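Local coordinates for peptidase M16 domain protein (Alicyclobacillus acidocaldarius subsp. acidocaldarius DSM 446, PDB 4XEA) that probably cleaves peptides as a metal-dependent hydrolase of the M16 family, with a nickel ion bound at its metal site in the crystal, at residues D186-H190 against P191-V195; E212-Q215 against A216-F220; L328-R331 against I332-L336; G343-E346 against E347-E350. All coordinates share one frame; numbering follows the deposited sequence.

Contact 1 of 4, residues D186-H190 against P191-V195; sequences DTFYH and PSNMV
The turn between helix 178-188 and strand 194-200, a helix-to-strand connection of the M16 peptidase fold, is bonded round by His190, Ser192 and Asn193. Its short 3-10 segment, Pro191 to Asn193, follows directly on His190, whose carbonyl oxygen receives Asn193 N at 2.8 Å. The imidazole of His190 folds back over this turn because CG stands opposite the backbone N (chi1 -169°), on the side of the carbonyl carbon. There ND1 faces Ser192 twice: the backbone Ser192 N donates to His190 ND1 at 3.1 Å, tilted 19° from the ring plane, and Ser192 OG lies 2.8 Å from His190 ND1 in a hydrogen bond whose proton could belong to either partner. Pro191 CD sits over one face of the same ring, 3.5 Å from the His190 centroid, a CH-pi contact, while His190 NE2 bonds to Lys221 O. A leucine at this position would probably leave Ser192 N without its acceptor and Ser192 OG without its ring partner, and cut the turn's link to Lys221. Just past the helix end, Tyr189 presents CD2 to the selenium of selenomethionine Met194, SE at 4.1 Å, an oblique Met-aromatic contact; Tyr189 OH bonds to Tyr97 OH. Phe188, stacked on Tyr39, runs alongside Asn193, with ND2 of the amide at the edge of the ring. That same nitrogen closes the turn: Asn193 ND2 donates to Phe188 O at 3.0 Å, nearly straight at 170°, in the carbonyl plane and on a lone pair of the oxygen.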
loop_
_atom_site.group_PDB
_atom_site.type_symbol
_atom_site.label_atom_id
_atom_site.label_comp_id
_atom_site.label_asym_id
_atom_site.label_seq_id
_atom_site.Cartn_x
_atom_site.Cartn_y
_atom_site.Cartn_z
ATOM N N ASP A 186 -25.866 22.288 1.121
ATOM C CA ASP A 186 -25.828 23.748 1.116
ATOM C C ASP A 186 -25.088 24.263 2.354
ATOM O O ASP A 186 -24.349 25.234 2.261
ATOM C CB ASP A 186 -27.240 24.391 0.992
ATOM C CG ASP A 186 -27.816 24.324 -0.425
ATOM O OD1 ASP A 186 -27.098 24.047 -1.447
ATOM O OD2 ASP A 186 -29.043 24.584 -0.524
ATOM N N THR A 187 -25.230 23.585 3.489
ATOM C CA THR A 187 -24.622 24.042 4.730
ATOM C C THR A 187 -23.109 23.804 4.752
ATOM O O THR A 187 -22.357 24.683 5.187
ATOM C CB THR A 187 -25.251 23.345 5.933
ATOM O OG1 THR A 187 -26.656 23.619 5.956
ATOM C CG2 THR A 187 -24.616 23.792 7.276
ATOM N N PHE A 188 -22.674 22.625 4.304
ATOM C CA PHE A 188 -21.305 22.172 4.542
ATOM C C PHE A 188 -20.394 22.257 3.355
ATOM O O PHE A 188 -19.193 22.193 3.518
ATOM C CB PHE A 188 -21.303 20.736 5.089
ATOM C CG PHE A 188 -21.821 20.629 6.496
ATOM C CD1 PHE A 188 -23.102 20.165 6.741
ATOM C CD2 PHE A 188 -21.035 21.009 7.577
ATOM C CE1 PHE A 188 -23.609 20.071 8.043
ATOM C CE2 PHE A 188 -21.505 20.889 8.886
ATOM C CZ PHE A 188 -22.794 20.413 9.130
ATOM N N TYR A 189 -20.951 22.413 2.158
ATOM C CA TYR A 189 -20.133 22.461 0.953
ATOM C C TYR A 189 -19.898 23.874 0.465
ATOM O O TYR A 189 -19.460 24.071 -0.650
ATOM C CB TYR A 189 -20.744 21.595 -0.132
ATOM C CG TYR A 189 -20.344 20.147 -0.010
ATOM C CD1 TYR A 189 -20.896 19.337 0.983
ATOM C CD2 TYR A 189 -19.408 19.583 -0.890
ATOM C CE1 TYR A 189 -20.530 17.995 1.120
ATOM C CE2 TYR A 189 -19.053 18.242 -0.777
ATOM C CZ TYR A 189 -19.603 17.456 0.253
ATOM O OH TYR A 189 -19.286 16.124 0.370
ATOM N N HIS A 190 -20.168 24.859 1.317
ATOM C CA HIS A 190 -19.811 26.212 1.018
ATOM C C HIS A 190 -18.289 26.351 1.033
ATOM O O HIS A 190 -17.630 25.728 1.849
ATOM C CB HIS A 190 -20.434 27.195 2.041
ATOM C CG HIS A 190 -20.313 28.619 1.617
ATOM N ND1 HIS A 190 -19.177 29.366 1.840
ATOM C CD2 HIS A 190 -21.178 29.429 0.965
ATOM C CE1 HIS A 190 -19.353 30.583 1.350
ATOM N NE2 HIS A 190 -20.558 30.648 0.811
ATOM N N PRO A 191 -17.730 27.188 0.157
ATOM C CA PRO A 191 -16.265 27.243 0.099
ATOM C C PRO A 191 -15.558 27.665 1.395
ATOM O O PRO A 191 -14.395 27.278 1.609
ATOM C CB PRO A 191 -15.985 28.252 -1.034
ATOM C CG PRO A 191 -17.343 28.827 -1.429
ATOM C CD PRO A 191 -18.359 27.831 -1.016
ATOM N N SER A 192 -16.254 28.419 2.239
ATOM C CA SER A 192 -15.757 28.863 3.525
ATOM C C SER A 192 -15.583 27.683 4.482
ATOM O O SER A 192 -14.876 27.818 5.488
ATOM C CB SER A 192 -16.712 29.886 4.169
ATOM O OG SER A 192 -17.984 29.305 4.393
ATOM N N ASN A 193 -16.215 26.542 4.171
ATOM C CA ASN A 193 -16.080 25.347 5.012
ATOM C C ASN A 193 -15.091 24.325 4.444
ATOM O O ASN A 193 -15.028 23.177 4.926
ATOM C CB ASN A 193 -17.430 24.669 5.241
ATOM C CG ASN A 193 -17.396 23.661 6.447
ATOM O OD1 ASN A 193 -16.882 23.967 7.528
ATOM N ND2 ASN A 193 -18.014 22.515 6.264
HETATM N N MSE A 194 -14.351 24.730 3.407
HETATM C CA MSE A 194 -13.527 23.794 2.627
HETATM C C MSE A 194 -12.072 24.225 2.446
HETATM O O MSE A 194 -11.677 25.334 2.840
HETATM C CB MSE A 194 -14.187 23.501 1.263
HETATM C CG MSE A 194 -15.590 22.936 1.371
HETATM SE SE MSE A 194 -16.357 22.214 -0.269
HETATM C CE MSE A 194 -15.180 20.676 -0.630
ATOM N N VAL A 195 -11.277 23.328 1.842
ATOM C CA VAL A 195 -9.861 23.546 1.639
ATOM C C VAL A 195 -9.450 22.810 0.364
ATOM O O VAL A 195 -9.997 21.743 0.062
ATOM C CB VAL A 195 -9.011 23.112 2.853
ATOM C CG1 VAL A 195 -9.014 21.550 3.060
ATOM C CG2 VAL A 195 -7.593 23.698 2.775
#

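Contact 2 of 4, residues E212-Q215 against A216-F220; sequences EENQ and AKKSF
At the C-terminal end of helix 204-216 the backbone still makes i to i+4 bonds, from Ala216 N to Glu212 O (2.8 Å) and from Lys217 N to Glu213 O (3.2 Å), before Lys218 N turns to Gln215 O one residue closer, its donor well above the carbonyl plane. Beyond that bond the chain is extended, and Phe220 returns beside the last turn, its ring edge toward Gln215 O with CE2 at 3.6 Å. The Gln215 amide comes up to the same ring, OE1 being 3.8 Å from Phe220 CZ, the two planes 52° apart. Bent at chi2 (-61°), the Gln215 chain curls back so that NE2 donates to Asn214 OD1 at 3.0 Å, the acceptor lying in the plane of the glutamine amide. Lys218, extended beyond CG, passes Asn214 with its CE 3.3 Å from Asn214 OD1. Glu213 OE2 and Lys217 NZ lie 4.2 Å apart, too far for a salt bridge, though the opposite charges probably still attract. Asn214, Gln215 and Lys218 tie the helix terminus to helix 105-116 and the loop after it: Lys218 NZ forms a salt bridge with Asp114 and a hydrogen bond with Gln117, Asn214 ND2 also reaches Asp114, and Gln215 bonds to Gln117 and to Asn16 in the loop between strands 10-13 and 19-24.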
loop_
_atom_site.group_PDB
_atom_site.type_symbol
_atom_site.label_atom_id
_atom_site.label_comp_id
_atom_site.label_asym_id
_atom_site.label_seq_id
_atom_site.Cartn_x
_atom_site.Cartn_y
_atom_site.Cartn_z
ATOM N N GLU A 212 -8.690 31.056 -9.151
ATOM C CA GLU A 212 -9.322 32.378 -8.921
ATOM C C GLU A 212 -10.375 32.646 -9.988
ATOM O O GLU A 212 -11.470 33.089 -9.689
ATOM C CB GLU A 212 -8.291 33.520 -8.945
ATOM C CG GLU A 212 -7.177 33.465 -7.886
ATOM C CD GLU A 212 -7.497 34.188 -6.601
ATOM O OE1 GLU A 212 -6.558 34.376 -5.798
ATOM O OE2 GLU A 212 -8.673 34.550 -6.361
ATOM N N GLU A 213 -10.039 32.342 -11.236
ATOM C CA GLU A 213 -10.970 32.563 -12.347
ATOM C C GLU A 213 -12.193 31.662 -12.258
ATOM O O GLU A 213 -13.310 32.109 -12.477
ATOM C CB GLU A 213 -10.267 32.405 -13.702
ATOM C CG GLU A 213 -9.416 33.596 -14.048
ATOM C CD GLU A 213 -10.254 34.857 -14.261
ATOM O OE1 GLU A 213 -10.576 35.553 -13.265
ATOM O OE2 GLU A 213 -10.611 35.136 -15.420
ATOM N N ASN A 214 -11.982 30.401 -11.905
ATOM C CA ASN A 214 -13.082 29.462 -11.750
ATOM C C ASN A 214 -14.056 29.905 -10.659
ATOM O O ASN A 214 -15.270 29.862 -10.857
ATOM C CB ASN A 214 -12.525 28.058 -11.404
ATOM C CG ASN A 214 -13.606 27.003 -11.309
ATOM O OD1 ASN A 214 -14.374 26.965 -10.344
ATOM N ND2 ASN A 214 -13.650 26.113 -12.301
ATOM N N GLN A 215 -13.516 30.293 -9.498
ATOM C CA GLN A 215 -14.315 30.762 -8.361
ATOM C C GLN A 215 -14.972 32.125 -8.590
ATOM O O GLN A 215 -16.122 32.324 -8.191
ATOM C CB GLN A 215 -13.448 30.822 -7.100
ATOM C CG GLN A 215 -12.868 29.425 -6.699
ATOM C CD GLN A 215 -13.962 28.428 -6.398
ATOM O OE1 GLN A 215 -14.401 28.306 -5.250
ATOM N NE2 GLN A 215 -14.437 27.735 -7.420
ATOM N N ALA A 216 -14.248 33.041 -9.241
ATOM C CA ALA A 216 -14.781 34.378 -9.562
ATOM C C ALA A 216 -16.004 34.323 -10.494
ATOM O O ALA A 216 -16.899 35.164 -10.398
ATOM C CB ALA A 216 -13.685 35.267 -10.162
ATOM N N LYS A 217 -16.040 33.326 -11.376
ATOM C CA LYS A 217 -17.155 33.128 -12.313
ATOM C C LYS A 217 -18.406 32.505 -11.700
ATOM O O LYS A 217 -19.464 32.520 -12.302
ATOM C CB LYS A 217 -16.686 32.283 -13.506
ATOM C CG LYS A 217 -15.913 33.097 -14.546
ATOM C CD LYS A 217 -15.146 32.198 -15.533
ATOM C CE LYS A 217 -14.259 33.022 -16.461
ATOM N NZ LYS A 217 -13.115 32.228 -17.018
ATOM N N LYS A 218 -18.288 31.958 -10.497
ATOM C CA LYS A 218 -19.431 31.372 -9.811
ATOM C C LYS A 218 -20.023 32.341 -8.788
ATOM O O LYS A 218 -19.383 33.310 -8.385
ATOM C CB LYS A 218 -19.011 30.072 -9.123
ATOM C CG LYS A 218 -18.539 29.001 -10.125
ATOM C CD LYS A 218 -18.077 27.702 -9.437
ATOM C CE LYS A 218 -17.646 26.680 -10.495
ATOM N NZ LYS A 218 -17.324 25.365 -9.929
ATOM N N SER A 219 -21.242 32.056 -8.357
ATOM C CA SER A 219 -21.901 32.881 -7.354
ATOM C C SER A 219 -22.180 32.090 -6.098
ATOM O O SER A 219 -22.861 31.064 -6.115
ATOM C CB SER A 219 -23.204 33.438 -7.886
ATOM O OG SER A 219 -22.946 34.512 -8.765
ATOM N N PHE A 220 -21.663 32.581 -4.992
ATOM C CA PHE A 220 -21.860 31.902 -3.748
ATOM C C PHE A 220 -22.703 32.743 -2.824
ATOM O O PHE A 220 -22.609 33.956 -2.830
ATOM C CB PHE A 220 -20.516 31.592 -3.123
ATOM C CG PHE A 220 -19.644 30.739 -3.996
ATOM C CD1 PHE A 220 -19.743 29.355 -3.948
ATOM C CD2 PHE A 220 -18.758 31.323 -4.889
ATOM C CE1 PHE A 220 -18.948 28.568 -4.761
ATOM C CE2 PHE A 220 -17.968 30.549 -5.696
ATOM C CZ PHE A 220 -18.058 29.166 -5.635
#

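Contact 3 of 4, residues L328-R331 against I332-L336; sequences LAER and IQSHL
Glu330 and Ser334, one turn apart on helix 325-342, are joined by both backbone and side chain. CB of Glu330 itself points away from the following turn, but with CG opposite the backbone N (chi1 172°) the chain already heads toward Ser334. A bend at chi2 (-92°) carries CD across the helix surface to 3.9 Å from Ser334 OG, and OE2 then reaches forward to take the bond: Ser334 OG donates to Glu330 OE2 at 2.8 Å, OE2 accepting through its anti lone pair. Ser334 CB packs alongside the same OE2. The hydroxyl is placed there by a chi1 of -78°, beside its own backbone N, which donates in turn to Glu330 O at 2.9 Å. An alanine in place of Ser334 would remove the hydroxyl and is likely to leave the Glu330 carboxylate freer to turn, without its donor on the helix. Next round the helix, Ala329 O is met twice by Gln333, by the backbone N at 3.1 Å and weakly by side-chain NE2 at 3.3 Å. On the buried side Ile332 lays CD1 against Leu328, 3.9 Å from its CG, and CG1 rests near Leu328 O. Outside these pairs Arg331 forms a salt bridge with Glu296 and a hydrogen bond with Ser292, and His335 stacks on Phe289. The amphipathic helix thus covers strand 252-258, where Leu253 receives Leu328, Ala329 and Ile332, with Ala329 and Gln333 reaching strand 415-422 and Leu328, Arg331 and Ile332 touching helix 288-295.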
loop_
_atom_site.group_PDB
_atom_site.type_symbol
_atom_site.label_atom_id
_atom_site.label_comp_id
_atom_site.label_asym_id
_atom_site.label_seq_id
_atom_site.Cartn_x
_atom_site.Cartn_y
_atom_site.Cartn_z
ATOM N N LEU A 328 -2.748 -12.813 25.288
ATOM C CA LEU A 328 -2.274 -11.553 24.691
ATOM C C LEU A 328 -2.836 -10.380 25.442
ATOM O O LEU A 328 -2.103 -9.440 25.744
ATOM C CB LEU A 328 -2.642 -11.437 23.197
ATOM C CG LEU A 328 -2.288 -10.102 22.489
ATOM C CD1 LEU A 328 -0.810 -9.764 22.623
ATOM C CD2 LEU A 328 -2.716 -10.115 21.028
ATOM N N ALA A 329 -4.130 -10.417 25.743
ATOM C CA ALA A 329 -4.741 -9.354 26.536
ATOM C C ALA A 329 -4.067 -9.206 27.890
ATOM O O ALA A 329 -3.872 -8.077 28.358
ATOM C CB ALA A 329 -6.223 -9.586 26.705
ATOM N N GLU A 330 -3.730 -10.320 28.538
ATOM C CA GLU A 330 -3.057 -10.248 29.839
ATOM C C GLU A 330 -1.671 -9.624 29.718
ATOM O O GLU A 330 -1.274 -8.827 30.569
ATOM C CB GLU A 330 -2.940 -11.628 30.499
ATOM C CG GLU A 330 -2.066 -11.620 31.781
ATOM C CD GLU A 330 -0.555 -11.937 31.531
ATOM O OE1 GLU A 330 -0.255 -12.935 30.826
ATOM O OE2 GLU A 330 0.336 -11.220 32.066
ATOM N N ARG A 331 -0.933 -10.002 28.667
ATOM C CA ARG A 331 0.440 -9.518 28.477
ATOM C C ARG A 331 0.460 -8.016 28.226
ATOM O O ARG A 331 1.348 -7.301 28.716
ATOM C CB ARG A 331 1.125 -10.252 27.313
ATOM C CG ARG A 331 1.530 -11.702 27.628
ATOM C CD ARG A 331 2.798 -11.763 28.488
ATOM N NE ARG A 331 3.957 -11.159 27.823
ATOM C CZ ARG A 331 4.737 -11.779 26.932
ATOM N NH1 ARG A 331 4.510 -13.049 26.564
ATOM N NH2 ARG A 331 5.768 -11.121 26.402
ATOM N N ILE A 332 -0.513 -7.544 27.442
ATOM C CA ILE A 332 -0.666 -6.113 27.197
ATOM C C ILE A 332 -0.947 -5.347 28.497
ATOM O O ILE A 332 -0.316 -4.347 28.769
ATOM C CB ILE A 332 -1.792 -5.839 26.185
ATOM C CG1 ILE A 332 -1.352 -6.283 24.783
ATOM C CG2 ILE A 332 -2.191 -4.368 26.234
ATOM C CD1 ILE A 332 -2.518 -6.463 23.772
ATOM N N GLN A 333 -1.897 -5.823 29.291
ATOM C CA GLN A 333 -2.206 -5.184 30.560
ATOM C C GLN A 333 -1.028 -5.224 31.548
ATOM O O GLN A 333 -0.812 -4.261 32.270
ATOM C CB GLN A 333 -3.442 -5.834 31.199
ATOM C CG GLN A 333 -4.720 -5.621 30.362
ATOM C CD GLN A 333 -5.934 -6.363 30.912
ATOM O OE1 GLN A 333 -6.344 -6.134 32.047
ATOM N NE2 GLN A 333 -6.522 -7.241 30.093
ATOM N N SER A 334 -0.265 -6.318 31.573
ATOM C CA SER A 334 0.924 -6.406 32.434
ATOM C C SER A 334 2.008 -5.444 32.031
ATOM O O SER A 334 2.574 -4.761 32.878
ATOM C CB SER A 334 1.529 -7.794 32.365
ATOM O OG SER A 334 0.780 -8.676 33.145
ATOM N N HIS A 335 2.323 -5.448 30.727
ATOM C CA HIS A 335 3.257 -4.507 30.131
ATOM C C HIS A 335 2.903 -3.086 30.567
ATOM O O HIS A 335 3.725 -2.405 31.164
ATOM C CB HIS A 335 3.227 -4.673 28.599
ATOM C CG HIS A 335 4.194 -3.805 27.850
ATOM N ND1 HIS A 335 5.520 -3.681 28.197
ATOM C CD2 HIS A 335 4.029 -3.071 26.720
ATOM C CE1 HIS A 335 6.124 -2.879 27.335
ATOM N NE2 HIS A 335 5.243 -2.502 26.424
ATOM N N LEU A 336 1.655 -2.665 30.326
ATOM C CA LEU A 336 1.220 -1.317 30.690
ATOM C C LEU A 336 1.255 -1.071 32.192
ATOM O O LEU A 336 1.582 0.030 32.611
ATOM C CB LEU A 336 -0.179 -0.994 30.127
ATOM C CG LEU A 336 -0.262 -0.979 28.587
ATOM C CD1 LEU A 336 -1.701 -0.704 28.115
ATOM C CD2 LEU A 336 0.690 0.019 27.947
#

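Contact 4 of 4, residues G343-E346 against E347-E350; sequences GIDE and EAFE. With ACT (acetate ion), chain E.
An acetate ion, probably from the crystallisation liquor, is bound at the N-cap of helix 346-363: Asp345 N donates to ACT OXT at 2.8 Å in an almost straight bond of 170°. The methyl group of the acetate lies near apolar carbons, 3.9 Å from Ala348 CB. Asp345 is the N-cap residue, and its carboxylate does the capping. With CG opposite its own backbone N (chi1 174°), the group swings forward over the first turn, where Ala348 N donates to Asp345 OD2 at 2.9 Å, almost in line with the oxygen's C-O bond. Amides in a helix's first turn lack the i-4 carbonyl partner that later ones have, and a negatively charged cap would also suit the positive end of the helix dipole. The main chain takes over at the next step, with Phe349 N bonded to Asp345 O and Glu350 N to Glu346 O. Gly343, with positive phi, is the first residue past helix 325-342, and Ile344 N bonds to Asn403 OD1. Ile344 and Phe349 both lean on helices 399-409 and 265-283, Phe349 turning its ring edge toward Glu346 O. Where the two side chains meet, Ile344 CG2 rests 4.0 Å from Phe349 CB.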
loop_
_atom_site.group_PDB
_atom_site.type_symbol
_atom_site.label_atom_id
_atom_site.label_comp_id
_atom_site.label_asym_id
_atom_site.label_seq_id
_atom_site.Cartn_x
_atom_site.Cartn_y
_atom_site.Cartn_z
ATOM N N GLY A 343 7.447 4.025 34.947
ATOM C CA GLY A 343 7.734 5.090 33.999
ATOM C C GLY A 343 8.186 4.546 32.649
ATOM O O GLY A 343 8.682 3.422 32.544
ATOM N N ILE A 344 7.995 5.353 31.613
ATOM C CA ILE A 344 8.469 5.007 30.271
ATOM C C ILE A 344 9.988 4.877 30.249
ATOM O O ILE A 344 10.692 5.700 30.828
ATOM C CB ILE A 344 8.066 6.085 29.258
ATOM C CG1 ILE A 344 6.553 6.099 29.096
ATOM C CG2 ILE A 344 8.763 5.862 27.902
ATOM C CD1 ILE A 344 6.071 7.220 28.218
ATOM N N ASP A 345 10.492 3.839 29.589
ATOM C CA ASP A 345 11.935 3.661 29.456
ATOM C C ASP A 345 12.484 4.693 28.470
ATOM O O ASP A 345 12.041 4.750 27.325
ATOM C CB ASP A 345 12.274 2.248 28.975
ATOM C CG ASP A 345 13.759 2.062 28.691
ATOM O OD1 ASP A 345 14.536 1.762 29.624
ATOM O OD2 ASP A 345 14.159 2.202 27.519
ATOM N N GLU A 346 13.462 5.485 28.913
ATOM C CA GLU A 346 13.970 6.602 28.128
ATOM C C GLU A 346 14.630 6.164 26.829
ATOM O O GLU A 346 14.488 6.844 25.819
ATOM C CB GLU A 346 14.978 7.416 28.927
ATOM C CG GLU A 346 15.341 8.725 28.239
ATOM C CD GLU A 346 16.131 9.655 29.132
ATOM O OE1 GLU A 346 16.325 10.822 28.745
ATOM O OE2 GLU A 346 16.556 9.220 30.220
ATOM N N GLU A 347 15.364 5.054 26.853
ATOM C CA GLU A 347 16.071 4.610 25.654
ATOM C C GLU A 347 15.104 4.168 24.553
ATOM O O GLU A 347 15.340 4.476 23.381
ATOM C CB GLU A 347 17.100 3.524 25.970
ATOM C CG GLU A 347 18.286 4.065 26.755
ATOM C CD GLU A 347 19.406 3.063 26.936
ATOM O OE1 GLU A 347 19.135 1.848 26.993
ATOM O OE2 GLU A 347 20.566 3.493 27.021
ATOM N N ALA A 348 14.015 3.487 24.935
ATOM C CA ALA A 348 13.013 3.041 23.979
ATOM C C ALA A 348 12.305 4.257 23.393
ATOM O O ALA A 348 12.018 4.305 22.202
ATOM C CB ALA A 348 11.999 2.118 24.644
ATOM N N PHE A 349 12.022 5.230 24.248
ATOM C CA PHE A 349 11.462 6.501 23.830
ATOM C C PHE A 349 12.335 7.270 22.805
ATOM O O PHE A 349 11.810 7.752 21.808
ATOM C CB PHE A 349 11.124 7.360 25.079
ATOM C CG PHE A 349 10.804 8.799 24.777
ATOM C CD1 PHE A 349 9.582 9.165 24.253
ATOM C CD2 PHE A 349 11.719 9.793 25.061
ATOM C CE1 PHE A 349 9.286 10.487 23.996
ATOM C CE2 PHE A 349 11.422 11.126 24.808
ATOM C CZ PHE A 349 10.218 11.463 24.265
ATOM N N GLU A 350 13.633 7.400 23.033
ATOM C CA GLU A 350 14.489 8.085 22.052
ATOM C C GLU A 350 14.578 7.302 20.716
ATOM O O GLU A 350 14.669 7.905 19.649
ATOM C CB GLU A 350 15.906 8.381 22.616
ATOM C CG GLU A 350 15.967 9.452 23.750
ATOM C CD GLU A 350 15.391 10.821 23.356
ATOM O OE1 GLU A 350 15.263 11.105 22.147
ATOM O OE2 GLU A 350 15.071 11.632 24.256
HETATM C C ACT E . 8.590 1.242 27.450
HETATM O O ACT E . 8.346 0.003 27.454
HETATM O OXT ACT E . 8.959 1.752 28.529
HETATM C CH3 ACT E . 8.428 2.093 26.220
#

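How the contacts relate
All four contacts are local, within continuous stretches of chain, but they differ in burial. Contact 1 is buried, contact 3 partly so, and contacts 2 and 4 lie at the surface. Contacts 1 and 2 share one side of the chain and touch, Pro191 CG packing 3.5 Å from Phe220 CD1; strand 194-200 and helix 204-216 are consecutive. Contacts 3 and 4 lie across the chain's centre, on successive helices, their centres about 18 Å apart. The chemistry follows place: an imidazole and an amide close the buried turn, amides and lysines finish a surface helix, a serine-carboxylate bond marks mid-helix, and an aspartate starts a helix.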